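Local coordinates for extracellular invertase (Aspergillus kawachii, PDB 5XHA), which probably hydrolyses the beta-fructofuranosidic bond of sucrose and related fructosides, as a secreted enzyme of glycoside hydrolase family 32, at residues V32-G37 with F58-S63; S318-G323 with Y345-G350; E538-T543 with Y554-F559. One frame throughout, in Å; residues are numbered along the deposited sequence.

Interaction 1: residues V32-G37 with F58-S63; sequences VLPPNG and FLHDGS. With FRU (beta-D-fructofuranose), chain B.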
loop_
_atom_site.group_PDB
_atom_site.type_symbol
_atom_site.label_atom_id
_atom_site.label_comp_id
_atom_site.label_asym_id
_atom_site.label_seq_id
_atom_site.Cartn_x
_atom_site.Cartn_y
_atom_site.Cartn_z
ATOM N N VAL A 32 9.844 31.248 14.419
ATOM C CA VAL A 32 8.702 30.322 14.341
ATOM C C VAL A 32 8.960 29.074 15.178
ATOM O O VAL A 32 9.905 28.324 14.929
ATOM C CB VAL A 32 8.392 29.913 12.882
ATOM C CG1 VAL A 32 7.371 28.779 12.816
ATOM C CG2 VAL A 32 7.889 31.119 12.124
ATOM N N LEU A 33 8.102 28.870 16.173
ATOM C CA LEU A 33 8.070 27.658 16.974
ATOM C C LEU A 33 6.659 27.544 17.570
ATOM O O LEU A 33 5.937 28.539 17.628
ATOM C CB LEU A 33 9.148 27.698 18.068
ATOM C CG LEU A 33 8.955 28.474 19.373
ATOM C CD1 LEU A 33 10.145 28.261 20.287
ATOM C CD2 LEU A 33 8.757 29.956 19.104
ATOM N N PRO A 34 6.238 26.327 17.962
ATOM C CA PRO A 34 4.885 26.168 18.466
ATOM C C PRO A 34 4.674 26.814 19.857
ATOM O O PRO A 34 5.646 27.242 20.512
ATOM C CB PRO A 34 4.734 24.641 18.544
ATOM C CG PRO A 34 6.118 24.150 18.809
ATOM C CD PRO A 34 6.979 25.051 17.968
ATOM N N PRO A 35 3.415 26.868 20.327
ATOM C CA PRO A 35 3.181 27.507 21.642
ATOM C C PRO A 35 3.933 26.820 22.756
ATOM O O PRO A 35 4.312 27.466 23.726
ATOM C CB PRO A 35 1.669 27.385 21.829
ATOM C CG PRO A 35 1.128 27.314 20.430
ATOM C CD PRO A 35 2.147 26.522 19.652
ATOM N N ASN A 36 4.175 25.519 22.603
ATOM C CA ASN A 36 4.976 24.756 23.539
ATOM C C ASN A 36 5.365 23.443 22.896
ATOM O O ASN A 36 4.939 23.167 21.794
ATOM C CB ASN A 36 4.186 24.481 24.818
ATOM C CG ASN A 36 2.803 23.916 24.529
ATOM O OD1 ASN A 36 2.660 22.878 23.891
ATOM N ND2 ASN A 36 1.787 24.616 24.972
ATOM N N GLY A 37 6.188 22.654 23.576
ATOM C CA GLY A 37 6.543 21.328 23.109
ATOM C C GLY A 37 7.549 21.321 21.975
ATOM O O GLY A 37 8.261 22.301 21.738
ATOM N N PHE A 58 5.032 22.570 10.277
ATOM C CA PHE A 58 6.147 21.859 10.884
ATOM C C PHE A 58 5.625 20.634 11.630
ATOM O O PHE A 58 4.515 20.647 12.158
ATOM C CB PHE A 58 6.928 22.784 11.836
ATOM C CG PHE A 58 6.047 23.680 12.650
ATOM C CD1 PHE A 58 5.485 23.227 13.829
ATOM C CD2 PHE A 58 5.744 24.954 12.210
ATOM C CE1 PHE A 58 4.633 24.034 14.560
ATOM C CE2 PHE A 58 4.902 25.775 12.941
ATOM C CZ PHE A 58 4.347 25.309 14.117
ATOM N N LEU A 59 6.434 19.585 11.682
ATOM C CA LEU A 59 6.153 18.455 12.554
ATOM C C LEU A 59 6.143 18.957 14.010
ATOM O O LEU A 59 6.936 19.824 14.377
ATOM C CB LEU A 59 7.193 17.333 12.372
ATOM C CG LEU A 59 7.305 16.657 10.996
ATOM C CD1 LEU A 59 8.148 15.398 11.075
ATOM C CD2 LEU A 59 5.950 16.311 10.441
ATOM N N HIS A 60 5.239 18.413 14.821
ATOM C CA HIS A 60 5.033 18.876 16.199
ATOM C C HIS A 60 4.795 17.681 17.134
ATOM O O HIS A 60 3.885 16.877 16.921
ATOM C CB HIS A 60 3.857 19.857 16.242
ATOM C CG HIS A 60 3.596 20.468 17.587
ATOM N ND1 HIS A 60 4.605 20.827 18.459
ATOM C CD2 HIS A 60 2.436 20.838 18.183
ATOM C CE1 HIS A 60 4.076 21.365 19.542
ATOM N NE2 HIS A 60 2.763 21.396 19.395
ATOM N N ASP A 61 5.655 17.565 18.142
ATOM C CA ASP A 61 5.562 16.528 19.180
ATOM C C ASP A 61 5.571 15.111 18.635
ATOM O O ASP A 61 5.063 14.208 19.277
ATOM C CB ASP A 61 4.332 16.772 20.080
ATOM C CG ASP A 61 4.494 18.019 20.945
ATOM O OD1 ASP A 61 5.603 18.243 21.437
ATOM O OD2 ASP A 61 3.538 18.786 21.112
ATOM N N GLY A 62 6.162 14.918 17.458
ATOM C CA GLY A 62 6.194 13.597 16.826
ATOM C C GLY A 62 4.816 13.028 16.566
ATOM O O GLY A 62 4.665 11.815 16.509
ATOM N N SER A 63 3.810 13.887 16.405
ATOM C CA SER A 63 2.448 13.415 16.128
ATOM C C SER A 63 1.750 14.260 15.086
ATOM O O SER A 63 0.685 14.795 15.332
ATOM C CB SER A 63 1.594 13.392 17.405
ATOM O OG SER A 63 2.391 12.989 18.500
HETATM C C1 FRU B . 14.345 14.627 8.813
HETATM C C2 FRU B . 13.179 13.598 8.891
HETATM C C3 FRU B . 12.358 13.600 7.588
HETATM C C4 FRU B . 11.023 13.034 8.072
HETATM C C5 FRU B . 10.892 13.602 9.479
HETATM C C6 FRU B . 10.306 12.613 10.486
HETATM O O1 FRU B . 14.707 15.155 10.105
HETATM O O3 FRU B . 12.971 12.871 6.517
HETATM O O4 FRU B . 9.904 13.423 7.275
HETATM O O5 FRU B . 12.214 13.999 9.887
HETATM O O6 FRU B . 10.433 13.112 11.832
HETATM O O HOH W 1 1.494 23.234 21.147
HETATM O O HOH W 2 3.259 20.234 23.317
#
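P34 sets its CB over one face of the H60 imidazole, a CH-pi contact in which P34 CB stands 3.9 Å from the ring centroid and 28° off its normal; P34 CG is also close to H60 CE1. At the rim of the same imidazole the backbone arrives instead: N36 O lies near the ring plane, 3.0 Å from H60 CE1. F58 meets the loop at two corners of its ring, F58 CE1 against P34 CB at 4.0 Å and F58 CE2 against V32 CG1 at 3.9 Å, so P34 serves both aromatic rings.

Water carries the polar part. One water is hydrogen-bonded to H60 NE2 at 2.8 Å and donates to N36 OD1; a second donates to N36 OD1 and, at 2.7 Å, to D61 OD2. The N36 amide oxygen thus accepts from two waters, each leading to a different side chain of the other segment. D61 OD1, hydrogen-bonded to Q38 N, also lies 3.6 Å from G37 CA.

The next shell sets these groups. H60 CG is anti to the backbone N (chi1 -176°), which carries the imidazole across to the loop; its ND1 is hydrogen-bonded to Q38 O at the start of strand 37-47. A type I' turn, H60 to S63, is closed by the bond from S63 N to H60 O, and S63 OG reaches D61 O from above the carbonyl plane. I39 packs against P34 and F58. The arrangement joins the loop entering strand 37-47 to the end of its antiparallel neighbour 54-60, in the family 32 N-terminal domain, whose fold is a five-bladed beta-propeller.

Interaction 2: residues S318-G323 with Y345-G350; sequences SYAAAG and YVWLSG. With NA (sodium ion), chain C; FRU (beta-D-fructofuranose), chain B.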
loop_
_atom_site.group_PDB
_atom_site.type_symbol
_atom_site.label_atom_id
_atom_site.label_comp_id
_atom_site.label_asym_id
_atom_site.label_seq_id
_atom_site.Cartn_x
_atom_site.Cartn_y
_atom_site.Cartn_z
ATOM N N SER A 318 21.402 22.418 12.526
ATOM C CA SER A 318 20.593 22.884 11.405
ATOM C C SER A 318 20.385 21.770 10.393
ATOM O O SER A 318 21.328 21.088 10.019
ATOM C CB SER A 318 21.262 24.067 10.720
ATOM O OG SER A 318 21.563 25.076 11.655
ATOM N N TYR A 319 19.145 21.597 9.950
ATOM C CA TYR A 319 18.773 20.484 9.108
ATOM C C TYR A 319 17.386 20.690 8.482
ATOM O O TYR A 319 16.679 21.635 8.820
ATOM C CB TYR A 319 18.782 19.197 9.958
ATOM C CG TYR A 319 18.879 17.940 9.144
ATOM C CD1 TYR A 319 19.933 17.757 8.262
ATOM C CD2 TYR A 319 17.921 16.922 9.252
ATOM C CE1 TYR A 319 20.037 16.611 7.511
ATOM C CE2 TYR A 319 18.007 15.776 8.471
ATOM C CZ TYR A 319 19.080 15.626 7.606
ATOM O OH TYR A 319 19.233 14.501 6.819
ATOM N N ALA A 320 17.033 19.806 7.548
ATOM C CA ALA A 320 15.646 19.563 7.140
ATOM C C ALA A 320 14.879 20.761 6.625
ATOM O O ALA A 320 13.677 20.848 6.819
ATOM C CB ALA A 320 14.870 18.906 8.280
ATOM N N ALA A 321 15.547 21.650 5.911
ATOM C CA ALA A 321 14.906 22.876 5.473
ATOM C C ALA A 321 13.707 22.600 4.584
ATOM O O ALA A 321 13.746 21.705 3.724
ATOM C CB ALA A 321 15.895 23.762 4.742
ATOM N N ALA A 322 12.648 23.382 4.795
ATOM C CA ALA A 322 11.506 23.385 3.904
ATOM C C ALA A 322 11.217 24.801 3.474
ATOM O O ALA A 322 11.105 25.725 4.289
ATOM C CB ALA A 322 10.279 22.789 4.569
ATOM N N GLY A 323 11.057 24.942 2.171
ATOM C CA GLY A 323 10.822 26.211 1.531
ATOM C C GLY A 323 9.700 26.073 0.524
ATOM O O GLY A 323 9.221 24.959 0.225
ATOM N N TYR A 345 12.735 27.865 5.379
ATOM C CA TYR A 345 12.869 27.776 6.834
ATOM C C TYR A 345 13.702 26.559 7.173
ATOM O O TYR A 345 13.317 25.431 6.869
ATOM C CB TYR A 345 11.511 27.631 7.528
ATOM C CG TYR A 345 10.595 28.834 7.474
ATOM C CD1 TYR A 345 9.770 29.050 6.382
ATOM C CD2 TYR A 345 10.525 29.734 8.533
ATOM C CE1 TYR A 345 8.908 30.133 6.339
ATOM C CE2 TYR A 345 9.684 30.829 8.490
ATOM C CZ TYR A 345 8.876 31.024 7.389
ATOM O OH TYR A 345 8.030 32.106 7.323
ATOM N N VAL A 346 14.842 26.794 7.803
ATOM C CA VAL A 346 15.694 25.732 8.297
ATOM C C VAL A 346 15.243 25.307 9.702
ATOM O O VAL A 346 14.805 26.128 10.495
ATOM C CB VAL A 346 17.163 26.199 8.328
ATOM C CG1 VAL A 346 18.076 25.120 8.891
ATOM C CG2 VAL A 346 17.629 26.597 6.931
ATOM N N TRP A 347 15.349 24.023 9.994
ATOM C CA TRP A 347 15.070 23.487 11.333
ATOM C C TRP A 347 16.334 23.574 12.167
ATOM O O TRP A 347 17.425 23.212 11.702
ATOM C CB TRP A 347 14.646 22.018 11.221
ATOM C CG TRP A 347 14.295 21.321 12.504
ATOM C CD1 TRP A 347 13.563 21.819 13.541
ATOM C CD2 TRP A 347 14.620 19.976 12.855
ATOM N NE1 TRP A 347 13.430 20.875 14.527
ATOM C CE2 TRP A 347 14.075 19.732 14.133
ATOM C CE3 TRP A 347 15.342 18.961 12.229
ATOM C CZ2 TRP A 347 14.214 18.507 14.786
ATOM C CZ3 TRP A 347 15.470 17.733 12.875
ATOM C CH2 TRP A 347 14.905 17.519 14.139
ATOM N N LEU A 348 16.196 24.082 13.385
ATOM C CA LEU A 348 17.252 23.987 14.372
ATOM C C LEU A 348 16.762 23.035 15.436
ATOM O O LEU A 348 15.972 23.420 16.302
ATOM C CB LEU A 348 17.577 25.351 14.968
ATOM C CG LEU A 348 18.792 25.398 15.906
ATOM C CD1 LEU A 348 20.063 25.126 15.121
ATOM C CD2 LEU A 348 18.895 26.757 16.581
ATOM N N SER A 349 17.204 21.782 15.346
ATOM C CA SER A 349 16.892 20.785 16.366
ATOM C C SER A 349 17.339 21.251 17.753
ATOM O O SER A 349 18.450 21.760 17.919
ATOM C CB SER A 349 17.581 19.456 16.056
ATOM O OG SER A 349 17.450 18.563 17.141
ATOM N N GLY A 350 16.479 21.041 18.742
ATOM C CA GLY A 350 16.715 21.551 20.089
ATOM C C GLY A 350 17.569 20.644 20.950
ATOM O O GLY A 350 18.115 21.096 21.930
HETATM NA NA NA C . 23.628 20.449 10.316
HETATM C C1 FRU B . 14.345 14.627 8.813
HETATM C C2 FRU B . 13.179 13.598 8.891
HETATM C C3 FRU B . 12.358 13.600 7.588
HETATM C C4 FRU B . 11.023 13.034 8.072
HETATM C C5 FRU B . 10.892 13.602 9.479
HETATM C C6 FRU B . 10.306 12.613 10.486
HETATM O O1 FRU B . 14.707 15.155 10.105
HETATM O O3 FRU B . 12.971 12.871 6.517
HETATM O O4 FRU B . 9.904 13.423 7.275
HETATM O O5 FRU B . 12.214 13.999 9.887
HETATM O O6 FRU B . 10.433 13.112 11.832
HETATM O O HOH W 3 25.853 19.706 10.197
HETATM O O HOH W 4 24.477 21.552 8.377
#
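The side chains of Y319 and W347 leave from the same face of the sheet, and a bound fructose comes close to both rings. Fructose O1 sits in the plane of the Y319 ring, at its edge, 3.7 Å from Y319 CE2, while W347 CZ3 is 3.9 Å from the same oxygen. One face of the indole is covered toward its rim by S349 CA; W347 CE3 meets A320 CB at 4.0 Å and also Y319 CB. With W347 CG anti to the backbone N (chi1 -179°), the indole extends to these neighbours, and its NE1 is held by I39 O. The Y345 ring presents an edge to A322 O.

Two antiparallel hydrogen-bonded pairs, Y319 with W347 and A322 with Y345, fix the backbones. Between them the register slips by one residue, a beta bulge, and A320 takes positive phi (58°). V346 CG1 packs on S318 CB at 3.8 Å.

S318 O binds a sodium ion at 2.4 Å, together with two waters and the carbonyls of H287, G315 and F316. The chemistry is therefore divided: carbonyl oxygens hold the cation, whereas aromatic carbon borders the sugar, which is hydrogen-bonded by D41, D99, R170 and D171.

Interaction 3: residues E538-T543 with Y554-F559; sequences ETLDLT and YANGRF. With FRU (beta-D-fructofuranose), chain E.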
loop_
_atom_site.group_PDB
_atom_site.type_symbol
_atom_site.label_atom_id
_atom_site.label_comp_id
_atom_site.label_asym_id
_atom_site.label_seq_id
_atom_site.Cartn_x
_atom_site.Cartn_y
_atom_site.Cartn_z
ATOM N N GLU A 538 38.599 40.619 0.080
ATOM C CA GLU A 538 37.168 40.902 0.246
ATOM C C GLU A 538 36.775 41.203 1.705
ATOM O O GLU A 538 37.195 40.496 2.629
ATOM C CB GLU A 538 36.372 39.679 -0.240
ATOM C CG GLU A 538 34.861 39.850 -0.276
ATOM C CD GLU A 538 34.132 38.586 -0.698
ATOM O OE1 GLU A 538 34.780 37.519 -0.866
ATOM O OE2 GLU A 538 32.900 38.673 -0.855
ATOM N N THR A 539 35.964 42.240 1.890
ATOM C CA THR A 539 35.435 42.611 3.199
ATOM C C THR A 539 34.481 41.534 3.772
ATOM O O THR A 539 33.650 40.979 3.047
ATOM C CB THR A 539 34.685 43.963 3.114
ATOM O OG1 THR A 539 35.606 44.995 2.745
ATOM C CG2 THR A 539 34.069 44.355 4.453
ATOM N N LEU A 540 34.636 41.245 5.066
ATOM C CA LEU A 540 33.734 40.353 5.800
ATOM C C LEU A 540 32.560 41.170 6.311
ATOM O O LEU A 540 32.725 41.989 7.207
ATOM C CB LEU A 540 34.442 39.694 6.986
ATOM C CG LEU A 540 33.628 38.700 7.846
ATOM C CD1 LEU A 540 33.215 37.462 7.057
ATOM C CD2 LEU A 540 34.423 38.279 9.066
ATOM N N ASP A 541 31.396 40.953 5.712
ATOM C CA ASP A 541 30.164 41.651 6.048
ATOM C C ASP A 541 29.284 40.755 6.915
ATOM O O ASP A 541 28.659 39.823 6.423
ATOM C CB ASP A 541 29.427 42.031 4.755
ATOM C CG ASP A 541 28.244 42.941 5.002
ATOM O OD1 ASP A 541 28.141 43.527 6.091
ATOM O OD2 ASP A 541 27.409 43.084 4.101
ATOM N N LEU A 542 29.230 41.073 8.201
ATOM C CA LEU A 542 28.705 40.177 9.231
ATOM C C LEU A 542 27.370 40.677 9.773
ATOM O O LEU A 542 27.244 41.854 10.082
ATOM C CB LEU A 542 29.717 40.138 10.369
ATOM C CG LEU A 542 30.140 38.832 11.003
ATOM C CD1 LEU A 542 30.393 37.732 9.978
ATOM C CD2 LEU A 542 31.388 39.115 11.834
ATOM N N THR A 543 26.387 39.785 9.903
ATOM C CA THR A 543 25.163 40.077 10.655
ATOM C C THR A 543 24.943 38.978 11.698
ATOM O O THR A 543 24.837 37.805 11.356
ATOM C CB THR A 543 23.927 40.177 9.741
ATOM O OG1 THR A 543 24.232 40.955 8.588
ATOM C CG2 THR A 543 22.772 40.830 10.460
ATOM N N TYR A 554 25.132 35.426 9.773
ATOM C CA TYR A 554 25.141 35.619 8.335
ATOM C C TYR A 554 26.407 36.353 7.895
ATOM O O TYR A 554 26.922 37.214 8.633
ATOM C CB TYR A 554 23.928 36.454 7.924
ATOM C CG TYR A 554 22.584 35.786 8.180
ATOM C CD1 TYR A 554 21.999 35.810 9.440
ATOM C CD2 TYR A 554 21.912 35.134 7.159
ATOM C CE1 TYR A 554 20.776 35.210 9.679
ATOM C CE2 TYR A 554 20.680 34.521 7.380
ATOM C CZ TYR A 554 20.111 34.560 8.640
ATOM O OH TYR A 554 18.890 33.954 8.856
ATOM N N ALA A 555 26.891 36.038 6.691
ATOM C CA ALA A 555 28.039 36.760 6.106
ATOM C C ALA A 555 27.966 36.839 4.595
ATOM O O ALA A 555 27.723 35.825 3.927
ATOM C CB ALA A 555 29.352 36.120 6.524
ATOM N N ASN A 556 28.134 38.060 4.066
ATOM C CA ASN A 556 28.431 38.292 2.650
ATOM C C ASN A 556 27.312 37.826 1.705
ATOM O O ASN A 556 27.560 37.526 0.532
ATOM C CB ASN A 556 29.779 37.626 2.259
ATOM C CG ASN A 556 31.003 38.332 2.851
ATOM O OD1 ASN A 556 31.932 38.734 2.131
ATOM N ND2 ASN A 556 31.033 38.446 4.156
ATOM N N GLY A 557 26.081 37.776 2.212
ATOM C CA GLY A 557 24.920 37.347 1.433
ATOM C C GLY A 557 24.948 35.903 0.970
ATOM O O GLY A 557 24.143 35.513 0.131
ATOM N N ARG A 558 25.858 35.099 1.503
ATOM C CA ARG A 558 26.036 33.756 0.987
ATOM C C ARG A 558 26.412 32.741 2.055
ATOM O O ARG A 558 26.830 31.650 1.735
ATOM C CB ARG A 558 27.098 33.772 -0.117
ATOM C CG ARG A 558 28.509 34.089 0.355
ATOM C CD ARG A 558 29.446 34.236 -0.832
ATOM N NE ARG A 558 30.846 34.251 -0.407
ATOM C CZ ARG A 558 31.672 35.293 -0.482
ATOM N NH1 ARG A 558 31.275 36.458 -0.978
ATOM N NH2 ARG A 558 32.917 35.164 -0.057
ATOM N N PHE A 559 26.232 33.078 3.319
ATOM C CA PHE A 559 26.696 32.208 4.377
ATOM C C PHE A 559 25.787 32.345 5.576
ATOM O O PHE A 559 25.388 33.446 5.919
ATOM C CB PHE A 559 28.129 32.579 4.756
ATOM C CG PHE A 559 28.662 31.835 5.938
ATOM C CD1 PHE A 559 28.434 32.299 7.226
ATOM C CD2 PHE A 559 29.412 30.686 5.766
ATOM C CE1 PHE A 559 28.922 31.627 8.317
ATOM C CE2 PHE A 559 29.919 30.018 6.855
ATOM C CZ PHE A 559 29.683 30.494 8.134
HETATM C C1 FRU E . 23.168 43.163 5.672
HETATM C C2 FRU E . 22.435 42.059 4.892
HETATM C C3 FRU E . 21.316 41.333 5.668
HETATM C C4 FRU E . 21.490 39.895 5.208
HETATM C C5 FRU E . 23.009 39.797 5.132
HETATM C C6 FRU E . 23.494 38.679 4.204
HETATM O O1 FRU E . 22.404 44.372 5.785
HETATM O O2 FRU E . 21.909 42.548 3.639
HETATM O O3 FRU E . 19.989 41.805 5.377
HETATM O O4 FRU E . 20.881 38.900 6.049
HETATM O O5 FRU E . 23.445 41.074 4.651
HETATM O O6 FRU E . 24.695 38.050 4.720
#
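E538 reaches over to R558 and ends in a two-pronged salt bridge. From CB, its CG is anti to the backbone N (chi1 -174°) and the chain stays extended. It runs past the N556 side chain before the carboxylate meets the guanidinium end-on. OE2 accepts from R558 NH1 at 2.7 Å through its syn lone pair, in a nearly straight bond (170°). OE1 takes R558 NH2 at 3.1 Å, also from the syn side but 31° out of the carboxylate plane. Both oxygens lie close to the guanidinium plane, and N556 CB lies over one face of that group, toward the rim. OE1 has a second partner in F527 N, so the carboxylate is fixed from two directions.

Beyond the salt bridge the backbones pair. T543 and Y554 form an antiparallel hydrogen-bonded pair, Y554 N to T543 O and T543 N to Y554 O, followed by N556 N to D541 O at 3.0 Å. L540 CD1 and L542 CD1 both touch A555 CB, the latter at 4.0 Å. After A555 the chain turns tightly: N556 and G557 have positive phi, and R558 and F559 both face A555 in a classic beta bulge. Another bound fructose lies beside this turn, its O6 accepting from G557 N at 2.9 Å.

The segments belong to the hairpin of strands 534-547 and 550-555 in the C-terminal domain, a beta-sandwich in this family. Strand 455-463 borders the hairpin beyond 534-547, strand 559-564 follows beyond 550-555, and strands 366-385 and 408-418 pack against Y554 and R558.

Interaction 2 is the core contact, fully buried near the centre of the chain; interactions 1 and 3 are partly buried and lie on opposite sides of that centre. Interactions 1 and 2 reach the same mixed sheet and touch through V32 CG2 and Y345 CE2, 4.1 Å apart. They also approach the same fructose, with L59 coming to it from interaction 1. Interaction 3 belongs to the C-terminal domain, about 8 Å from interaction 2 between nearest atoms, and has its own fructose. The chemistry follows location: water and ring contacts at the loop of interaction 1, antiparallel backbone pairing in both others, to which interaction 2 adds a sodium site and interaction 3 a salt bridge.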